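Local coordinates for protein amine Dehydrogenase (Pseudomonas putida, PDB 1JMX) that probably serves as the beta-propeller subunit of a quinohemoprotein amine dehydrogenase, an oxidoreductase that oxidises amines with the help of a quinone cofactor and heme c, at residues M153-D157 with D239-G243; G312-L318 with K333-M339. One frame throughout, in Å; residues are numbered along the deposited sequence.

Contact 1: residues M153-D157 with D239-G243; sequences MRAAD and DLKTG
Strand 153-155 is extended, and the chain leaves it through Ala156, still extended, into Asp157, whose backbone turns to helical angles (phi/psi -56/-36). Facing this bend, residues 239-243 form a tight turn: Gly243 N donates to Asp239 O at 2.7 Å, and Gly243 ends it with positive phi (77/3), a conformation easiest for a residue without a side chain. The CA atoms of Ala156 and Leu240 lie 4.5 Å apart, those of Asp157 and Lys241 5.4 Å. One nearly linear hydrogen bond joins the segments, from Asp157 N to Leu240 O at 2.9 Å. Asp239 shapes the turn as an Asx turn, its OD1 accepting from Lys241 N at 3.1 Å. The two segments belong to consecutive blades of a seven-bladed beta-propeller, so the contact bridges the seam between blades. Leu240 (mt) makes the largest single contribution to the buried surface. Its CD1 lies over one face of the Arg154 guanidinium, 3.5 Å from NH2, with Arg154 coiled back by three successive m torsions; its CD2 is 4.3 Å from Ala156 CB, where a methyl is small enough for the backbones to approach. Asp157 OD2 rests 3.4 Å from Lys241 CG at the exposed margin. The Lys241 ammonium hydrogen-bonds to the backbone oxygen of Arg207, its main partner, and adds a weak, salt-bridged hydrogen bond from NZ to Asp239 OD1 at 3.3 Å.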
ATOM      1  N   MET B 153     -13.982 -10.884 -22.025  1.00 12.77           N
ATOM      2  CA  MET B 153     -14.358 -11.788 -23.106  1.00 12.59           C
ATOM      3  C   MET B 153     -15.629 -11.272 -23.770  1.00 13.25           C
ATOM      4  O   MET B 153     -16.500 -10.723 -23.103  1.00 13.37           O
ATOM      5  CB  MET B 153     -14.653 -13.194 -22.562  1.00 13.54           C
ATOM      6  CG  MET B 153     -13.498 -13.884 -21.851  1.00 14.43           C
ATOM      7  SD  MET B 153     -13.868 -15.608 -21.458  1.00 16.09           S
ATOM      8  CE  MET B 153     -15.455 -15.457 -20.697  1.00 10.81           C
ATOM      9  N   ARG B 154     -15.729 -11.442 -25.086  1.00 13.91           N
ATOM     10  CA  ARG B 154     -16.917 -11.026 -25.832  1.00 14.96           C
ATOM     11  C   ARG B 154     -17.189 -12.058 -26.917  1.00 15.03           C
ATOM     12  O   ARG B 154     -16.279 -12.481 -27.617  1.00 14.15           O
ATOM     13  CB  ARG B 154     -16.729  -9.647 -26.483  1.00 15.68           C
ATOM     14  CG  ARG B 154     -16.532  -8.461 -25.527  1.00 18.34           C
ATOM     15  CD  ARG B 154     -17.753  -8.147 -24.696  1.00 18.49           C
ATOM     16  NE  ARG B 154     -18.954  -7.998 -25.507  1.00 21.82           N
ATOM     17  CZ  ARG B 154     -19.298  -6.898 -26.172  1.00 23.15           C
ATOM     18  NH1 ARG B 154     -18.523  -5.818 -26.140  1.00 21.78           N
ATOM     19  NH2 ARG B 154     -20.446  -6.871 -26.849  1.00 22.30           N
ATOM     20  N   ALA B 155     -18.438 -12.485 -27.034  1.00 16.23           N
ATOM     21  CA  ALA B 155     -18.810 -13.464 -28.043  1.00 16.37           C
ATOM     22  C   ALA B 155     -19.152 -12.753 -29.344  1.00 17.61           C
ATOM     23  O   ALA B 155     -20.009 -11.869 -29.376  1.00 19.03           O
ATOM     24  CB  ALA B 155     -19.997 -14.294 -27.567  1.00 16.51           C
ATOM     25  N   ALA B 156     -18.429 -13.097 -30.400  1.00 17.08           N
ATOM     26  CA  ALA B 156     -18.670 -12.525 -31.711  1.00 18.62           C
ATOM     27  C   ALA B 156     -19.966 -13.118 -32.275  1.00 19.62           C
ATOM     28  O   ALA B 156     -20.491 -14.095 -31.743  1.00 19.87           O
ATOM     29  CB  ALA B 156     -17.498 -12.819 -32.629  1.00 16.96           C
ATOM     30  N   ASP B 157     -20.475 -12.499 -33.336  1.00 20.60           N
ATOM     31  CA  ASP B 157     -21.701 -12.913 -34.019  1.00 22.01           C
ATOM     32  C   ASP B 157     -21.714 -14.358 -34.508  1.00 21.98           C
ATOM     33  O   ASP B 157     -22.764 -15.006 -34.529  1.00 23.38           O
ATOM     34  CB  ASP B 157     -21.959 -12.009 -35.229  1.00 22.00           C
ATOM     35  CG  ASP B 157     -22.553 -10.674 -34.856  1.00 23.54           C
ATOM     36  OD1 ASP B 157     -22.959 -10.485 -33.687  1.00 24.37           O
ATOM     37  OD2 ASP B 157     -22.624  -9.809 -35.759  1.00 26.19           O
ATOM     38  N   ASP B 239     -13.855  -6.282 -34.263  1.00 18.52           N
ATOM     39  CA  ASP B 239     -15.181  -6.110 -34.848  1.00 19.53           C
ATOM     40  C   ASP B 239     -15.937  -7.410 -34.578  1.00 19.64           C
ATOM     41  O   ASP B 239     -15.541  -8.477 -35.051  1.00 19.99           O
ATOM     42  CB  ASP B 239     -15.059  -5.865 -36.357  1.00 20.99           C
ATOM     43  CG  ASP B 239     -16.319  -5.277 -36.960  1.00 21.96           C
ATOM     44  OD1 ASP B 239     -17.395  -5.892 -36.830  1.00 22.56           O
ATOM     45  OD2 ASP B 239     -16.229  -4.185 -37.561  1.00 26.02           O
ATOM     46  N   LEU B 240     -17.008  -7.326 -33.795  1.00 20.47           N
ATOM     47  CA  LEU B 240     -17.766  -8.520 -33.448  1.00 21.91           C
ATOM     48  C   LEU B 240     -18.620  -9.112 -34.566  1.00 23.12           C
ATOM     49  O   LEU B 240     -19.171 -10.197 -34.415  1.00 23.56           O
ATOM     50  CB  LEU B 240     -18.596  -8.277 -32.191  1.00 19.63           C
ATOM     51  CG  LEU B 240     -17.785  -7.960 -30.931  1.00 18.87           C
ATOM     52  CD1 LEU B 240     -18.727  -7.840 -29.755  1.00 17.88           C
ATOM     53  CD2 LEU B 240     -16.746  -9.039 -30.664  1.00 16.69           C
ATOM     54  N   LYS B 241     -18.715  -8.406 -35.688  1.00 25.46           N
ATOM     55  CA  LYS B 241     -19.483  -8.884 -36.834  1.00 27.12           C
ATOM     56  C   LYS B 241     -18.591  -9.690 -37.779  1.00 27.16           C
ATOM     57  O   LYS B 241     -18.884 -10.841 -38.115  1.00 28.84           O
ATOM     58  CB  LYS B 241     -20.096  -7.699 -37.601  1.00 29.15           C
ATOM     59  CG  LYS B 241     -21.170  -6.948 -36.821  1.00 33.08           C
ATOM     60  CD  LYS B 241     -21.556  -5.604 -37.453  1.00 36.70           C
ATOM     61  CE  LYS B 241     -20.465  -4.527 -37.250  1.00 39.96           C
ATOM     62  NZ  LYS B 241     -20.096  -4.273 -35.806  1.00 39.80           N
ATOM     63  N   THR B 242     -17.454  -9.104 -38.127  1.00 26.86           N
ATOM     64  CA  THR B 242     -16.517  -9.702 -39.070  1.00 26.59           C
ATOM     65  C   THR B 242     -15.252 -10.321 -38.486  1.00 26.64           C
ATOM     66  O   THR B 242     -14.484 -10.963 -39.213  1.00 26.34           O
ATOM     67  CB  THR B 242     -16.082  -8.638 -40.096  1.00 27.19           C
ATOM     68  OG1 THR B 242     -15.571  -7.495 -39.394  1.00 27.37           O
ATOM     69  CG2 THR B 242     -17.262  -8.199 -40.952  1.00 26.16           C
ATOM     70  N   GLY B 243     -15.006 -10.097 -37.198  1.00 25.84           N
ATOM     71  CA  GLY B 243     -13.804 -10.634 -36.579  1.00 26.21           C
ATOM     72  C   GLY B 243     -12.551  -9.842 -36.919  1.00 26.64           C
ATOM     73  O   GLY B 243     -11.447 -10.225 -36.531  1.00 27.05           O
TER

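Contact 2: residues G312-L318 with K333-M339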
ATOM      1  N   GLY B 312     -19.671   7.305 -15.919  1.00 11.95           N
ATOM      2  CA  GLY B 312     -20.081   6.539 -14.758  1.00 10.30           C
ATOM      3  C   GLY B 312     -18.935   5.972 -13.955  1.00 10.44           C
ATOM      4  O   GLY B 312     -17.781   6.307 -14.190  1.00 10.90           O
ATOM      5  N   GLY B 313     -19.257   5.059 -13.043  1.00 10.94           N
ATOM      6  CA  GLY B 313     -18.257   4.470 -12.173  1.00 10.43           C
ATOM      7  C   GLY B 313     -17.972   5.449 -11.049  1.00 10.89           C
ATOM      8  O   GLY B 313     -18.558   6.532 -11.019  1.00 11.25           O
ATOM      9  N   THR B 314     -17.134   5.062 -10.093  1.00 11.96           N
ATOM     10  CA  THR B 314     -16.767   5.957  -8.993  1.00 13.43           C
ATOM     11  C   THR B 314     -17.865   6.167  -7.919  1.00 12.37           C
ATOM     12  O   THR B 314     -18.182   5.231  -7.184  1.00 11.76           O
ATOM     13  CB  THR B 314     -16.182   7.287  -9.593  1.00 13.23           C
ATOM     14  OG1 THR B 314     -14.847   7.039 -10.058  1.00 15.48           O
ATOM     15  CG2 THR B 314     -16.159   8.421  -8.608  1.00 17.28           C
ATOM     16  N   PHE B 315     -18.467   7.357  -7.857  1.00 10.97           N
ATOM     17  CA  PHE B 315     -19.487   7.669  -6.872  1.00 11.37           C
ATOM     18  C   PHE B 315     -20.863   7.275  -7.388  1.00 12.71           C
ATOM     19  O   PHE B 315     -20.970   6.419  -8.256  1.00 13.02           O
ATOM     20  CB  PHE B 315     -19.455   9.161  -6.511  1.00 11.10           C
ATOM     21  CG  PHE B 315     -18.235   9.583  -5.734  1.00 10.99           C
ATOM     22  CD1 PHE B 315     -17.627  10.806  -5.988  1.00 11.43           C
ATOM     23  CD2 PHE B 315     -17.703   8.772  -4.741  1.00 10.74           C
ATOM     24  CE1 PHE B 315     -16.509  11.215  -5.265  1.00  9.89           C
ATOM     25  CE2 PHE B 315     -16.585   9.177  -4.015  1.00 10.12           C
ATOM     26  CZ  PHE B 315     -15.992  10.397  -4.280  1.00  9.43           C
ATOM     27  N   ASN B 316     -21.909   7.928  -6.883  1.00 14.29           N
ATOM     28  CA  ASN B 316     -23.276   7.609  -7.277  1.00 14.76           C
ATOM     29  C   ASN B 316     -23.936   8.516  -8.309  1.00 15.86           C
ATOM     30  O   ASN B 316     -25.161   8.543  -8.390  1.00 16.85           O
ATOM     31  CB  ASN B 316     -24.177   7.506  -6.042  1.00 14.00           C
ATOM     32  CG  ASN B 316     -24.311   8.813  -5.314  1.00 14.94           C
ATOM     33  OD1 ASN B 316     -23.616   9.776  -5.619  1.00 16.37           O
ATOM     34  ND2 ASN B 316     -25.205   8.858  -4.340  1.00 16.92           N
ATOM     35  N   ASP B 317     -23.154   9.256  -9.093  1.00 14.72           N
ATOM     36  CA  ASP B 317     -23.752  10.119 -10.108  1.00 14.94           C
ATOM     37  C   ASP B 317     -23.197   9.948 -11.520  1.00 14.76           C
ATOM     38  O   ASP B 317     -22.006   9.682 -11.711  1.00 14.52           O
ATOM     39  CB  ASP B 317     -23.678  11.604  -9.696  1.00 15.82           C
ATOM     40  CG  ASP B 317     -22.262  12.171  -9.750  1.00 15.22           C
ATOM     41  OD1 ASP B 317     -21.503  11.967  -8.786  1.00 18.34           O
ATOM     42  OD2 ASP B 317     -21.909  12.830 -10.747  1.00 14.73           O
ATOM     43  N   LEU B 318     -24.093  10.036 -12.500  1.00 15.50           N
ATOM     44  CA  LEU B 318     -23.719   9.971 -13.907  1.00 15.99           C
ATOM     45  C   LEU B 318     -23.587  11.411 -14.391  1.00 15.42           C
ATOM     46  O   LEU B 318     -24.451  12.243 -14.122  1.00 15.92           O
ATOM     47  CB  LEU B 318     -24.810   9.318 -14.768  1.00 18.25           C
ATOM     48  CG  LEU B 318     -25.257   7.857 -14.704  1.00 19.10           C
ATOM     49  CD1 LEU B 318     -24.072   6.929 -14.844  1.00 17.97           C
ATOM     50  CD2 LEU B 318     -25.994   7.623 -13.421  1.00 21.86           C
ATOM     51  N   LYS B 333     -28.410  11.653 -10.447  1.00 20.82           N
ATOM     52  CA  LYS B 333     -28.064  11.161  -9.119  1.00 22.46           C
ATOM     53  C   LYS B 333     -28.753   9.812  -8.918  1.00 21.09           C
ATOM     54  O   LYS B 333     -29.976   9.716  -9.011  1.00 22.65           O
ATOM     55  CB  LYS B 333     -28.505  12.170  -8.049  1.00 25.49           C
ATOM     56  CG  LYS B 333     -28.309  11.727  -6.593  1.00 30.03           C
ATOM     57  CD  LYS B 333     -26.843  11.582  -6.210  1.00 33.17           C
ATOM     58  CE  LYS B 333     -26.079  12.909  -6.321  1.00 35.06           C
ATOM     59  NZ  LYS B 333     -24.633  12.770  -5.937  1.00 35.82           N
ATOM     60  N   LEU B 334     -27.957   8.768  -8.713  1.00 19.82           N
ATOM     61  CA  LEU B 334     -28.482   7.420  -8.508  1.00 18.10           C
ATOM     62  C   LEU B 334     -28.765   7.112  -7.041  1.00 17.94           C
ATOM     63  O   LEU B 334     -28.031   7.546  -6.150  1.00 19.19           O
ATOM     64  CB  LEU B 334     -27.482   6.385  -9.008  1.00 15.99           C
ATOM     65  CG  LEU B 334     -27.063   6.394 -10.467  1.00 15.63           C
ATOM     66  CD1 LEU B 334     -25.964   5.368 -10.659  1.00 15.30           C
ATOM     67  CD2 LEU B 334     -28.261   6.089 -11.334  1.00 14.65           C
ATOM     68  N   PRO B 335     -29.852   6.376  -6.767  1.00 16.66           N
ATOM     69  CA  PRO B 335     -30.173   6.026  -5.382  1.00 17.15           C
ATOM     70  C   PRO B 335     -29.072   5.091  -4.848  1.00 16.44           C
ATOM     71  O   PRO B 335     -28.545   4.264  -5.595  1.00 17.50           O
ATOM     72  CB  PRO B 335     -31.507   5.282  -5.521  1.00 16.05           C
ATOM     73  CG  PRO B 335     -32.133   5.934  -6.698  1.00 15.57           C
ATOM     74  CD  PRO B 335     -30.972   6.047  -7.665  1.00 16.31           C
ATOM     75  N   GLY B 336     -28.712   5.244  -3.577  1.00 15.99           N
ATOM     76  CA  GLY B 336     -27.688   4.396  -2.991  1.00 15.23           C
ATOM     77  C   GLY B 336     -26.294   4.997  -2.933  1.00 14.52           C
ATOM     78  O   GLY B 336     -26.136   6.179  -2.654  1.00 15.66           O
ATOM     79  N   GLY B 337     -25.281   4.186  -3.215  1.00 13.87           N
ATOM     80  CA  GLY B 337     -23.918   4.674  -3.155  1.00 13.71           C
ATOM     81  C   GLY B 337     -23.051   4.547  -4.396  1.00 13.69           C
ATOM     82  O   GLY B 337     -23.509   4.712  -5.525  1.00 15.78           O
ATOM     83  N   ASP B 338     -21.779   4.252  -4.166  1.00 11.77           N
ATOM     84  CA  ASP B 338     -20.789   4.127  -5.224  1.00 10.62           C
ATOM     85  C   ASP B 338     -21.034   3.102  -6.326  1.00 11.78           C
ATOM     86  O   ASP B 338     -21.419   1.966  -6.056  1.00 13.53           O
ATOM     87  CB  ASP B 338     -19.424   3.853  -4.600  1.00 10.53           C
ATOM     88  CG  ASP B 338     -18.905   5.018  -3.775  1.00 11.37           C
ATOM     89  OD1 ASP B 338     -19.694   5.839  -3.269  1.00  9.30           O
ATOM     90  OD2 ASP B 338     -17.680   5.100  -3.635  1.00 13.56           O
ATOM     91  N   MET B 339     -20.764   3.512  -7.566  1.00 11.30           N
ATOM     92  CA  MET B 339     -20.886   2.655  -8.738  1.00  9.08           C
ATOM     93  C   MET B 339     -19.642   1.779  -8.831  1.00  9.45           C
ATOM     94  O   MET B 339     -19.655   0.725  -9.465  1.00 10.08           O
ATOM     95  CB  MET B 339     -20.994   3.494 -10.016  1.00  8.54           C
ATOM     96  CG  MET B 339     -22.376   4.046 -10.300  1.00  9.83           C
ATOM     97  SD  MET B 339     -22.485   4.816 -11.921  1.00 11.40           S
ATOM     98  CE  MET B 339     -22.218   6.545 -11.513  1.00 13.05           C
TER
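Met339 lays its flexible thioether across the inside of the 312-318 turn: CE is 3.2 Å from Asp317 O, 3.8 Å from Leu318 CD1 and 3.9 Å from Gly312 CA, while SD accepts a weak hydrogen bond from Gly313 N at 3.4 Å. Glycine suits position 312, because a beta carbon there would be crowded by Leu318 CD1 and would lie close to the Met339 sulfur. The backbone of Met339 is held too, its N donating to Phe315 O at 3.0 Å and more weakly to Thr314 O at 3.1 Å. Asn316 uses both ends of its amide: OD1 takes a hydrogen bond from Lys333 NZ (3.2 Å) and ND2 gives one to Gly336 O (3.3 Å); its backbone O receives Leu334 N at 2.8 Å. Next to it Asp317 and Lys333 form an antiparallel non-hydrogen-bonded pair, and the Asp317 carboxylate hydrogen-bonds to Tyr297 and His295. Leu318 CD2 meets Leu334 CG at 3.4 Å, and both leucines pack on Val16 of strand 12-18, in the next blade. Gly336 (phi/psi 98/-140) takes angles that a beta carbon would strain. Asp338 hydrogen-bonds to a polar side chain of another subunit, so the loop also meets the assembly. Joining the turn before strand 317-322 to the exit from outermost strand 327-333, this is the crossing from one beta-propeller blade to the next, just ahead of the closing strand 345-348.

Contact 1 closes before contact 2 opens along the chain, and the two share no strand or sheet. Their centres lie about 30 Å apart, on opposite sides of the chain's centre, and their nearest atoms remain about 17 Å apart, so neither touches the other. Both nevertheless serve the same all-beta propeller. Contact 1 bridges the blade that begins with strand 153-155 and the one after it, midway through the chain. Contact 2 lies at the end of the blade that runs from strand 299-302 to strand 327-333, where the chain crosses to strand 345-348, which pairs with strand 12-18 and so closes the ring. Contact 2 also meets another subunit, whereas no other protein chain touches contact 1.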